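Local coordinates for protein Cap5O (PDB 3OJO) that probably oxidises UDP-N-acetyl-mannosamine with NAD as cofactor, as a dehydrogenase of capsular polysaccharide biosynthesis in Staphylococcus aureus, at residues N316-D330 with D349-F363. Sequence-based numbering, arbitrary orientation.
Sequences NKVTVFGLTYKGDVD and DIEVCAYDPHVELDF
Over one face of the Phe321 ring stands the edge of Tyr355, an edge-to-face pair with centroids 5.1 Å apart and planes at 51°; Tyr355 CD1 lies over that face, 3.9 Å from Phe321 CE2, and Tyr355 CB comes as near to Phe321 CD2. The Tyr355 ring is carried there by its first torsion, which places CG anti to the backbone N. Asp328 CA lies over one face of the His358 imidazole, 3.8 Å from its centroid, a CH-pi contact, while Asp356 OD2 sits in plane at the ring edge. His358 NE2 is hydrogen-bonded to Glu386 OE1. Asp356 OD1 receives Leu323 N on its anti lone pair (2.8 Å, 164° at the hydrogen) and is also hydrogen-bonded to His384 NE2; OD2 takes His358 N at 2.9 Å, making an Asx turn. Parallel strands 317-321 and 351-355, axes at 23°, share six backbone bonds and, joined through helix 336-346, form a beta-alpha-beta unit in the domain that the family assigns to UDP binding; on their Val318 side Leu323 CD1 meets Ala354 CB at 3.8 Å. The buried Asp356 carboxylate is held by backbone N-H groups from both segments and by the hydrogen bond with His384, which probably favours its ionised form and fixes the turn after strand 351-355.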
loop_
_atom_site.group_PDB
_atom_site.type_symbol
_atom_site.label_atom_id
_atom_site.label_comp_id
_atom_site.label_asym_id
_atom_site.label_seq_id
_atom_site.Cartn_x
_atom_site.Cartn_y
_atom_site.Cartn_z
ATOM N N ASN B 316 -3.004 39.412 -1.485
ATOM C CA ASN B 316 -3.952 38.451 -2.049
ATOM C C ASN B 316 -3.272 37.539 -3.086
ATOM O O ASN B 316 -3.809 36.483 -3.417
ATOM C CB ASN B 316 -5.110 39.207 -2.725
ATOM C CG ASN B 316 -6.235 39.600 -1.803
ATOM O OD1 ASN B 316 -6.165 39.460 -0.571
ATOM N ND2 ASN B 316 -7.322 40.074 -2.389
ATOM N N LYS B 317 -2.101 37.976 -3.605
ATOM C CA LYS B 317 -1.355 37.293 -4.649
ATOM C C LYS B 317 -0.637 36.004 -4.261
ATOM O O LYS B 317 0.283 36.012 -3.435
ATOM C CB LYS B 317 -0.444 38.248 -5.434
ATOM C CG LYS B 317 -0.248 37.801 -6.879
ATOM C CD LYS B 317 0.976 38.415 -7.518
ATOM C CE LYS B 317 1.237 37.804 -8.869
ATOM N NZ LYS B 317 2.465 38.351 -9.490
ATOM N N VAL B 318 -1.071 34.893 -4.899
ATOM C CA VAL B 318 -0.492 33.558 -4.773
ATOM C C VAL B 318 -0.010 33.138 -6.153
ATOM O O VAL B 318 -0.801 33.137 -7.104
ATOM C CB VAL B 318 -1.408 32.478 -4.110
ATOM C CG1 VAL B 318 -2.694 32.260 -4.893
ATOM C CG2 VAL B 318 -0.661 31.152 -3.931
ATOM N N THR B 319 1.289 32.807 -6.263
ATOM C CA THR B 319 1.869 32.341 -7.516
ATOM C C THR B 319 1.978 30.818 -7.501
ATOM O O THR B 319 2.749 30.247 -6.732
ATOM C CB THR B 319 3.208 33.026 -7.825
ATOM O OG1 THR B 319 3.036 34.437 -7.757
ATOM C CG2 THR B 319 3.749 32.647 -9.193
ATOM N N VAL B 320 1.201 30.171 -8.356
ATOM C CA VAL B 320 1.220 28.718 -8.512
ATOM C C VAL B 320 2.439 28.354 -9.388
ATOM O O VAL B 320 2.668 28.977 -10.429
ATOM C CB VAL B 320 -0.139 28.207 -9.076
ATOM C CG1 VAL B 320 -0.016 26.829 -9.721
ATOM C CG2 VAL B 320 -1.215 28.212 -7.996
ATOM N N PHE B 321 3.232 27.380 -8.925
ATOM C CA PHE B 321 4.417 26.857 -9.608
ATOM C C PHE B 321 4.121 25.411 -10.045
ATOM O O PHE B 321 4.166 24.485 -9.240
ATOM C CB PHE B 321 5.642 26.930 -8.680
ATOM C CG PHE B 321 6.484 28.178 -8.773
ATOM C CD1 PHE B 321 7.842 28.136 -8.488
ATOM C CD2 PHE B 321 5.918 29.401 -9.115
ATOM C CE1 PHE B 321 8.625 29.293 -8.552
ATOM C CE2 PHE B 321 6.706 30.559 -9.192
ATOM C CZ PHE B 321 8.053 30.495 -8.906
ATOM N N GLY B 322 3.765 25.252 -11.308
ATOM C CA GLY B 322 3.407 23.968 -11.886
ATOM C C GLY B 322 1.910 23.754 -11.959
ATOM O O GLY B 322 1.200 23.954 -10.972
ATOM N N LEU B 323 1.423 23.361 -13.146
ATOM C CA LEU B 323 0.006 23.101 -13.426
ATOM C C LEU B 323 -0.223 21.648 -13.918
ATOM O O LEU B 323 -1.350 21.275 -14.244
ATOM C CB LEU B 323 -0.524 24.097 -14.463
ATOM C CG LEU B 323 -0.743 25.572 -14.082
ATOM C CD1 LEU B 323 -1.232 26.323 -15.281
ATOM C CD2 LEU B 323 -1.819 25.728 -13.055
ATOM N N THR B 324 0.836 20.831 -13.916
ATOM C CA THR B 324 0.807 19.441 -14.379
ATOM C C THR B 324 0.853 18.434 -13.233
ATOM O O THR B 324 1.388 18.756 -12.169
ATOM C CB THR B 324 2.006 19.188 -15.323
ATOM O OG1 THR B 324 3.230 19.367 -14.600
ATOM C CG2 THR B 324 1.974 20.072 -16.565
ATOM N N TYR B 325 0.359 17.191 -13.466
ATOM C CA TYR B 325 0.444 16.141 -12.445
ATOM C C TYR B 325 1.879 15.661 -12.332
ATOM O O TYR B 325 2.463 15.745 -11.256
ATOM C CB TYR B 325 -0.533 14.974 -12.698
ATOM C CG TYR B 325 -0.338 13.779 -11.770
ATOM C CD1 TYR B 325 -0.471 13.910 -10.384
ATOM C CD2 TYR B 325 -0.063 12.510 -12.279
ATOM C CE1 TYR B 325 -0.299 12.816 -9.530
ATOM C CE2 TYR B 325 0.112 11.410 -11.434
ATOM C CZ TYR B 325 -0.020 11.565 -10.059
ATOM O OH TYR B 325 0.129 10.477 -9.224
ATOM N N LYS B 326 2.459 15.205 -13.438
ATOM C CA LYS B 326 3.829 14.737 -13.401
ATOM C C LYS B 326 4.767 15.902 -13.694
ATOM O O LYS B 326 4.369 16.875 -14.339
ATOM C CB LYS B 326 4.046 13.554 -14.372
ATOM C CG LYS B 326 3.090 12.391 -14.136
ATOM C CD LYS B 326 3.345 11.218 -15.057
ATOM C CE LYS B 326 2.183 10.248 -15.044
ATOM N NZ LYS B 326 0.995 10.775 -15.777
ATOM N N GLY B 327 5.989 15.800 -13.189
ATOM C CA GLY B 327 7.028 16.782 -13.431
ATOM C C GLY B 327 7.674 16.604 -14.791
ATOM O O GLY B 327 7.751 15.487 -15.298
ATOM N N ASP B 328 8.103 17.711 -15.405
ATOM C CA ASP B 328 8.775 17.800 -16.704
ATOM C C ASP B 328 7.956 17.257 -17.887
ATOM O O ASP B 328 8.515 16.847 -18.909
ATOM C CB ASP B 328 10.200 17.217 -16.636
ATOM C CG ASP B 328 11.017 17.730 -15.466
ATOM O OD1 ASP B 328 11.548 16.900 -14.709
ATOM O OD2 ASP B 328 11.152 18.962 -15.330
ATOM N N VAL B 329 6.621 17.323 -17.745
ATOM C CA VAL B 329 5.622 16.930 -18.735
ATOM C C VAL B 329 4.720 18.159 -19.001
ATOM O O VAL B 329 4.626 19.033 -18.136
ATOM C CB VAL B 329 4.863 15.634 -18.310
ATOM C CG1 VAL B 329 3.781 15.909 -17.273
ATOM C CG2 VAL B 329 4.287 14.901 -19.515
ATOM N N ASP B 330 4.137 18.264 -20.218
ATOM C CA ASP B 330 3.276 19.383 -20.624
ATOM C C ASP B 330 1.756 19.047 -20.520
ATOM O O ASP B 330 0.905 19.813 -20.998
ATOM C CB ASP B 330 3.669 19.883 -22.038
ATOM C CG ASP B 330 3.225 19.010 -23.204
ATOM O OD1 ASP B 330 2.664 19.566 -24.180
ATOM O OD2 ASP B 330 3.458 17.771 -23.151
ATOM N N ASP B 349 -10.802 37.177 -2.715
ATOM C CA ASP B 349 -9.821 37.493 -1.659
ATOM C C ASP B 349 -8.454 36.825 -1.954
ATOM O O ASP B 349 -7.553 36.871 -1.115
ATOM C CB ASP B 349 -10.322 37.161 -0.216
ATOM C CG ASP B 349 -11.797 37.445 0.086
ATOM O OD1 ASP B 349 -12.210 38.633 0.003
ATOM O OD2 ASP B 349 -12.527 36.486 0.435
ATOM N N ILE B 350 -8.307 36.197 -3.147
ATOM C CA ILE B 350 -7.080 35.556 -3.633
ATOM C C ILE B 350 -6.897 35.893 -5.114
ATOM O O ILE B 350 -7.782 35.612 -5.928
ATOM C CB ILE B 350 -7.002 34.012 -3.381
ATOM C CG1 ILE B 350 -7.015 33.664 -1.878
ATOM C CG2 ILE B 350 -5.747 33.428 -4.019
ATOM C CD1 ILE B 350 -7.562 32.335 -1.569
ATOM N N GLU B 351 -5.740 36.495 -5.442
ATOM C CA GLU B 351 -5.315 36.851 -6.793
ATOM C C GLU B 351 -4.281 35.796 -7.220
ATOM O O GLU B 351 -3.188 35.730 -6.668
ATOM C CB GLU B 351 -4.733 38.277 -6.815
ATOM C CG GLU B 351 -4.905 38.979 -8.147
ATOM C CD GLU B 351 -3.654 39.024 -9.004
ATOM O OE1 GLU B 351 -2.644 39.617 -8.558
ATOM O OE2 GLU B 351 -3.702 38.508 -10.144
ATOM N N VAL B 352 -4.670 34.920 -8.147
ATOM C CA VAL B 352 -3.808 33.817 -8.583
ATOM C C VAL B 352 -3.027 34.108 -9.860
ATOM O O VAL B 352 -3.532 34.765 -10.772
ATOM C CB VAL B 352 -4.534 32.443 -8.607
ATOM C CG1 VAL B 352 -5.582 32.382 -7.520
ATOM C CG2 VAL B 352 -5.152 32.163 -9.965
ATOM N N CYS B 353 -1.805 33.585 -9.925
ATOM C CA CYS B 353 -0.924 33.740 -11.066
ATOM C C CYS B 353 -0.155 32.429 -11.260
ATOM O O CYS B 353 0.600 32.019 -10.382
ATOM C CB CYS B 353 0.000 34.939 -10.849
ATOM S SG CYS B 353 1.219 35.210 -12.157
ATOM N N ALA B 354 -0.390 31.747 -12.387
ATOM C CA ALA B 354 0.271 30.485 -12.675
ATOM C C ALA B 354 1.593 30.636 -13.395
ATOM O O ALA B 354 1.690 31.400 -14.351
ATOM C CB ALA B 354 -0.644 29.599 -13.486
ATOM N N TYR B 355 2.593 29.858 -12.967
ATOM C CA TYR B 355 3.909 29.775 -13.593
ATOM C C TYR B 355 4.255 28.310 -13.895
ATOM O O TYR B 355 4.407 27.508 -12.976
ATOM C CB TYR B 355 5.023 30.443 -12.744
ATOM C CG TYR B 355 6.402 30.208 -13.328
ATOM C CD1 TYR B 355 7.226 29.196 -12.837
ATOM C CD2 TYR B 355 6.843 30.926 -14.438
ATOM C CE1 TYR B 355 8.468 28.928 -13.411
ATOM C CE2 TYR B 355 8.078 30.655 -15.030
ATOM C CZ TYR B 355 8.897 29.670 -14.499
ATOM O OH TYR B 355 10.116 29.400 -15.077
ATOM N N ASP B 356 4.401 27.976 -15.187
ATOM C CA ASP B 356 4.830 26.650 -15.627
ATOM C C ASP B 356 5.638 26.738 -16.937
ATOM O O ASP B 356 5.077 27.101 -17.973
ATOM C CB ASP B 356 3.681 25.622 -15.696
ATOM C CG ASP B 356 4.153 24.174 -15.684
ATOM O OD1 ASP B 356 3.526 23.351 -14.993
ATOM O OD2 ASP B 356 5.113 23.860 -16.404
ATOM N N PRO B 357 6.957 26.413 -16.903
ATOM C CA PRO B 357 7.767 26.491 -18.137
ATOM C C PRO B 357 7.404 25.459 -19.208
ATOM O O PRO B 357 7.715 25.663 -20.382
ATOM C CB PRO B 357 9.195 26.280 -17.632
ATOM C CG PRO B 357 9.049 25.503 -16.377
ATOM C CD PRO B 357 7.765 25.959 -15.750
ATOM N N HIS B 358 6.757 24.354 -18.799
ATOM C CA HIS B 358 6.348 23.258 -19.671
ATOM C C HIS B 358 4.966 23.472 -20.289
ATOM O O HIS B 358 4.682 22.883 -21.332
ATOM C CB HIS B 358 6.402 21.927 -18.902
ATOM C CG HIS B 358 7.760 21.621 -18.357
ATOM N ND1 HIS B 358 8.716 20.993 -19.125
ATOM C CD2 HIS B 358 8.287 21.902 -17.144
ATOM C CE1 HIS B 358 9.788 20.895 -18.357
ATOM N NE2 HIS B 358 9.574 21.420 -17.151
ATOM N N VAL B 359 4.107 24.315 -19.657
ATOM C CA VAL B 359 2.733 24.601 -20.120
ATOM C C VAL B 359 2.672 25.875 -20.996
ATOM O O VAL B 359 2.998 26.978 -20.533
ATOM C CB VAL B 359 1.691 24.610 -18.960
ATOM C CG1 VAL B 359 0.292 24.882 -19.484
ATOM C CG2 VAL B 359 1.708 23.303 -18.181
ATOM N N GLU B 360 2.227 25.706 -22.258
ATOM C CA GLU B 360 2.153 26.790 -23.243
ATOM C C GLU B 360 0.823 27.559 -23.348
ATOM O O GLU B 360 0.696 28.402 -24.242
ATOM C CB GLU B 360 2.655 26.315 -24.626
ATOM C CG GLU B 360 4.058 26.783 -24.985
ATOM C CD GLU B 360 5.190 26.097 -24.242
ATOM O OE1 GLU B 360 5.871 26.781 -23.442
ATOM O OE2 GLU B 360 5.390 24.877 -24.450
ATOM N N LEU B 361 -0.136 27.332 -22.428
ATOM C CA LEU B 361 -1.429 28.042 -22.434
ATOM C C LEU B 361 -1.299 29.588 -22.376
ATOM O O LEU B 361 -0.280 30.121 -21.922
ATOM C CB LEU B 361 -2.369 27.536 -21.316
ATOM C CG LEU B 361 -3.378 26.407 -21.600
ATOM C CD1 LEU B 361 -3.830 26.350 -23.047
ATOM C CD2 LEU B 361 -2.883 25.087 -21.108
ATOM N N ASP B 362 -2.331 30.288 -22.879
ATOM C CA ASP B 362 -2.395 31.752 -22.937
ATOM C C ASP B 362 -2.233 32.392 -21.540
ATOM O O ASP B 362 -1.329 33.212 -21.330
ATOM C CB ASP B 362 -3.723 32.201 -23.597
ATOM C CG ASP B 362 -3.817 32.041 -25.114
ATOM O OD1 ASP B 362 -3.007 32.669 -25.828
ATOM O OD2 ASP B 362 -4.760 31.357 -25.585
ATOM N N PHE B 363 -3.096 31.976 -20.588
ATOM C CA PHE B 363 -3.142 32.451 -19.201
ATOM C C PHE B 363 -1.912 32.187 -18.325
ATOM O O PHE B 363 -1.730 32.882 -17.323
ATOM C CB PHE B 363 -4.417 31.959 -18.499
ATOM C CG PHE B 363 -4.672 30.471 -18.522
ATOM C CD1 PHE B 363 -5.518 29.910 -19.476
ATOM C CD2 PHE B 363 -4.113 29.639 -17.562
ATOM C CE1 PHE B 363 -5.764 28.539 -19.493
ATOM C CE2 PHE B 363 -4.363 28.269 -17.578
ATOM C CZ PHE B 363 -5.183 27.727 -18.545
#